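PDB 3KK7: putative cell invasion protein with MAC/Perforin domain from Bacteroides thetaiotaomicron VPI-5482, which is a member of the membrane-attack complex/perforin (MACPF) family and may act on membranes, as perforin-like relatives do, though its precise function is not established. Local coordinates for residues F120-F128 and L338-D348. Residues are numbered along the deposited sequence; the frame is centred on the assembly and turned at random.
Sequences FTKTVKSGF and LQDGGLYPISD
Val124 and Leu343 form a single beta bridge, part of a set of three backbone hydrogen bonds that join 120-128 to 338-348. Gly341 N donates to Lys122 O (2.9 Å) and Leu343 N to Thr123 O. Lys125 N returns a bond to Leu343 O at 2.9 Å, and these last two bonds flank Val124 and make the bridge. The type II turn from Gln339 to Gly342 brings Gly341 N to the loop, its positive phi suiting glycine.

The polar side-chain link is a salt bridge from Lys125 NZ to the syn lone pair of Asp348 OD2 (2.7 Å). With CG anti to the backbone N (chi1 175°) and an extended chain beyond, Lys125 runs across one face of the Tyr344 ring, its CD 4.0 Å from the ring centroid in a CH-pi contact. Cut back to alanine, this residue would probably leave Asp348 without this positive partner and uncover that part of the tyrosine face.

Side-chain packing fills in around the backbone bonds. Leu343 CD1 lies 3.7 Å from Phe120 CE1 and also rests against Thr123 OG1, a hydroxyl fixed by its bond to Phe120 O. Thr123 CG2 packs on Leu338 CB at 3.9 Å, while Phe128 CE1 reaches Pro345 CB at 3.5 Å.

Strand 343-345 pairs antiparallel with strand 211-218, and Phe120 stacks on Phe135 of helix 133-146. The beta bridge, salt bridge and side-chain packing together join the loop leading to that helix to the bent antiparallel sheet characteristic of the MACPF fold.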
loop_
_atom_site.group_PDB
_atom_site.type_symbol
_atom_site.label_atom_id
_atom_site.label_comp_id
_atom_site.label_asym_id
_atom_site.label_seq_id
_atom_site.Cartn_x
_atom_site.Cartn_y
_atom_site.Cartn_z
ATOM N N PHE A 120 -13.832 4.621 -6.794
ATOM C CA PHE A 120 -12.643 3.951 -6.224
ATOM C C PHE A 120 -12.559 4.127 -4.707
ATOM O O PHE A 120 -12.319 3.158 -3.988
ATOM C CB PHE A 120 -11.347 4.448 -6.867
ATOM C CG PHE A 120 -10.123 3.859 -6.257
ATOM C CD1 PHE A 120 -9.939 2.503 -6.244
ATOM C CD2 PHE A 120 -9.174 4.656 -5.652
ATOM C CE1 PHE A 120 -8.816 1.943 -5.652
ATOM C CE2 PHE A 120 -8.059 4.095 -5.050
ATOM C CZ PHE A 120 -7.885 2.739 -5.060
ATOM N N THR A 121 -12.799 5.355 -4.238
ATOM C CA THR A 121 -12.717 5.698 -2.828
ATOM C C THR A 121 -13.446 4.726 -1.926
ATOM O O THR A 121 -12.920 4.293 -0.891
ATOM C CB THR A 121 -13.292 7.092 -2.601
ATOM O OG1 THR A 121 -12.482 8.032 -3.319
ATOM C CG2 THR A 121 -13.366 7.454 -1.097
ATOM N N LYS A 122 -14.661 4.373 -2.315
ATOM C CA LYS A 122 -15.488 3.529 -1.462
ATOM C C LYS A 122 -15.079 2.068 -1.465
ATOM O O LYS A 122 -15.558 1.327 -0.612
ATOM C CB LYS A 122 -16.958 3.670 -1.817
ATOM C CG LYS A 122 -17.375 3.022 -3.107
ATOM C CD LYS A 122 -18.813 3.476 -3.432
ATOM C CE LYS A 122 -19.359 2.820 -4.679
ATOM N NZ LYS A 122 -20.829 3.080 -4.810
ATOM N N THR A 123 -14.219 1.657 -2.414
ATOM C CA THR A 123 -13.639 0.304 -2.410
ATOM C C THR A 123 -12.555 0.109 -1.338
ATOM O O THR A 123 -12.261 -1.002 -0.960
ATOM C CB THR A 123 -13.012 -0.107 -3.760
ATOM O OG1 THR A 123 -11.751 0.557 -3.941
ATOM C CG2 THR A 123 -13.937 0.179 -4.892
ATOM N N VAL A 124 -11.946 1.183 -0.874
ATOM C CA VAL A 124 -10.902 1.087 0.130
ATOM C C VAL A 124 -11.532 1.127 1.504
ATOM O O VAL A 124 -12.521 1.836 1.741
ATOM C CB VAL A 124 -9.857 2.203 -0.043
ATOM C CG1 VAL A 124 -8.735 2.084 1.012
ATOM C CG2 VAL A 124 -9.282 2.171 -1.486
ATOM N N LYS A 125 -10.982 0.309 2.392
ATOM C CA LYS A 125 -11.424 0.208 3.770
ATOM C C LYS A 125 -11.772 1.564 4.393
ATOM O O LYS A 125 -10.955 2.452 4.498
ATOM C CB LYS A 125 -10.319 -0.437 4.595
ATOM C CG LYS A 125 -10.556 -0.510 6.047
ATOM C CD LYS A 125 -9.228 -0.668 6.756
ATOM C CE LYS A 125 -9.404 -1.096 8.217
ATOM N NZ LYS A 125 -8.114 -0.891 8.918
ATOM N N SER A 126 -13.005 1.671 4.827
ATOM C CA SER A 126 -13.490 2.824 5.514
ATOM C C SER A 126 -12.579 3.224 6.656
ATOM O O SER A 126 -12.204 2.398 7.490
ATOM C CB SER A 126 -14.875 2.512 6.057
ATOM O OG SER A 126 -15.291 3.524 6.949
ATOM N N GLY A 127 -12.217 4.508 6.670
ATOM C CA GLY A 127 -11.377 5.056 7.723
ATOM C C GLY A 127 -9.897 5.178 7.395
ATOM O O GLY A 127 -9.185 5.911 8.075
ATOM N N PHE A 128 -9.418 4.459 6.387
ATOM C CA PHE A 128 -8.020 4.551 5.989
ATOM C C PHE A 128 -7.759 5.870 5.262
ATOM O O PHE A 128 -8.593 6.301 4.504
ATOM C CB PHE A 128 -7.723 3.386 5.083
ATOM C CG PHE A 128 -6.399 3.442 4.446
ATOM C CD1 PHE A 128 -5.273 3.104 5.163
ATOM C CD2 PHE A 128 -6.272 3.814 3.102
ATOM C CE1 PHE A 128 -4.025 3.136 4.564
ATOM C CE2 PHE A 128 -5.026 3.845 2.485
ATOM C CZ PHE A 128 -3.898 3.516 3.217
ATOM N N LEU A 338 -15.038 -4.550 -7.405
ATOM C CA LEU A 338 -14.709 -4.600 -5.988
ATOM C C LEU A 338 -15.941 -4.272 -5.129
ATOM O O LEU A 338 -16.787 -3.485 -5.518
ATOM C CB LEU A 338 -13.588 -3.609 -5.673
ATOM C CG LEU A 338 -12.239 -3.860 -6.355
ATOM C CD1 LEU A 338 -11.316 -2.661 -6.195
ATOM C CD2 LEU A 338 -11.553 -5.121 -5.812
ATOM N N GLN A 339 -16.023 -4.915 -3.968
ATOM C CA GLN A 339 -17.016 -4.607 -2.966
ATOM C C GLN A 339 -16.591 -3.356 -2.251
ATOM O O GLN A 339 -15.403 -3.057 -2.174
ATOM C CB GLN A 339 -17.085 -5.722 -1.921
ATOM C CG GLN A 339 -17.627 -7.011 -2.435
ATOM C CD GLN A 339 -17.711 -8.070 -1.346
ATOM O OE1 GLN A 339 -18.044 -7.767 -0.182
ATOM N NE2 GLN A 339 -17.457 -9.333 -1.728
ATOM N N ASP A 340 -17.555 -2.634 -1.702
ATOM C CA ASP A 340 -17.214 -1.488 -0.883
ATOM C C ASP A 340 -16.317 -2.002 0.239
ATOM O O ASP A 340 -16.597 -3.026 0.863
ATOM C CB ASP A 340 -18.453 -0.808 -0.303
ATOM C CG ASP A 340 -19.325 -0.132 -1.364
ATOM O OD1 ASP A 340 -18.981 -0.106 -2.560
ATOM O OD2 ASP A 340 -20.394 0.372 -0.979
ATOM N N GLY A 341 -15.220 -1.305 0.480
ATOM C CA GLY A 341 -14.271 -1.751 1.482
ATOM C C GLY A 341 -13.597 -3.084 1.176
ATOM O O GLY A 341 -13.132 -3.743 2.096
ATOM N N GLY A 342 -13.542 -3.468 -0.108
ATOM C CA GLY A 342 -12.897 -4.714 -0.544
ATOM C C GLY A 342 -11.382 -4.647 -0.698
ATOM O O GLY A 342 -10.763 -5.629 -1.088
ATOM N N LEU A 343 -10.793 -3.472 -0.444
ATOM C CA LEU A 343 -9.337 -3.266 -0.498
ATOM C C LEU A 343 -8.835 -2.781 0.859
ATOM O O LEU A 343 -9.295 -1.779 1.368
ATOM C CB LEU A 343 -8.931 -2.248 -1.578
ATOM C CG LEU A 343 -9.142 -2.578 -3.052
ATOM C CD1 LEU A 343 -8.778 -1.358 -3.905
ATOM C CD2 LEU A 343 -8.333 -3.792 -3.453
ATOM N N TYR A 344 -7.867 -3.493 1.416
ATOM C CA TYR A 344 -7.284 -3.176 2.708
ATOM C C TYR A 344 -5.849 -2.762 2.525
ATOM O O TYR A 344 -5.154 -3.308 1.686
ATOM C CB TYR A 344 -7.349 -4.410 3.624
ATOM C CG TYR A 344 -8.581 -4.415 4.494
ATOM C CD1 TYR A 344 -9.847 -4.382 3.922
ATOM C CD2 TYR A 344 -8.482 -4.412 5.892
ATOM C CE1 TYR A 344 -10.973 -4.353 4.703
ATOM C CE2 TYR A 344 -9.625 -4.386 6.693
ATOM C CZ TYR A 344 -10.853 -4.352 6.085
ATOM O OH TYR A 344 -11.985 -4.338 6.823
ATOM N N PRO A 345 -5.387 -1.798 3.306
ATOM C CA PRO A 345 -4.010 -1.437 3.183
ATOM C C PRO A 345 -3.093 -2.587 3.533
ATOM O O PRO A 345 -3.405 -3.367 4.417
ATOM C CB PRO A 345 -3.848 -0.356 4.256
ATOM C CG PRO A 345 -4.834 -0.697 5.284
ATOM C CD PRO A 345 -6.007 -1.152 4.474
ATOM N N ILE A 346 -1.948 -2.661 2.872
ATOM C CA ILE A 346 -0.915 -3.661 3.205
ATOM C C ILE A 346 -0.550 -3.564 4.674
ATOM O O ILE A 346 -0.236 -4.566 5.306
ATOM C CB ILE A 346 0.344 -3.484 2.309
ATOM C CG1 ILE A 346 -0.011 -3.827 0.867
ATOM C CG2 ILE A 346 1.486 -4.378 2.720
ATOM C CD1 ILE A 346 1.059 -3.455 -0.112
ATOM N N SER A 347 -0.626 -2.362 5.238
ATOM C CA SER A 347 -0.257 -2.169 6.652
ATOM C C SER A 347 -1.117 -2.971 7.620
ATOM O O SER A 347 -0.664 -3.308 8.715
ATOM C CB SER A 347 -0.250 -0.697 7.044
ATOM O OG SER A 347 -1.484 -0.102 6.786
ATOM N N ASP A 348 -2.343 -3.296 7.227
ATOM C CA ASP A 348 -3.176 -4.186 8.047
ATOM C C ASP A 348 -2.700 -5.622 8.094
ATOM O O ASP A 348 -3.140 -6.354 8.954
ATOM C CB ASP A 348 -4.641 -4.141 7.605
ATOM C CG ASP A 348 -5.382 -2.955 8.200
ATOM O OD1 ASP A 348 -4.882 -2.381 9.198
ATOM O OD2 ASP A 348 -6.467 -2.594 7.678
#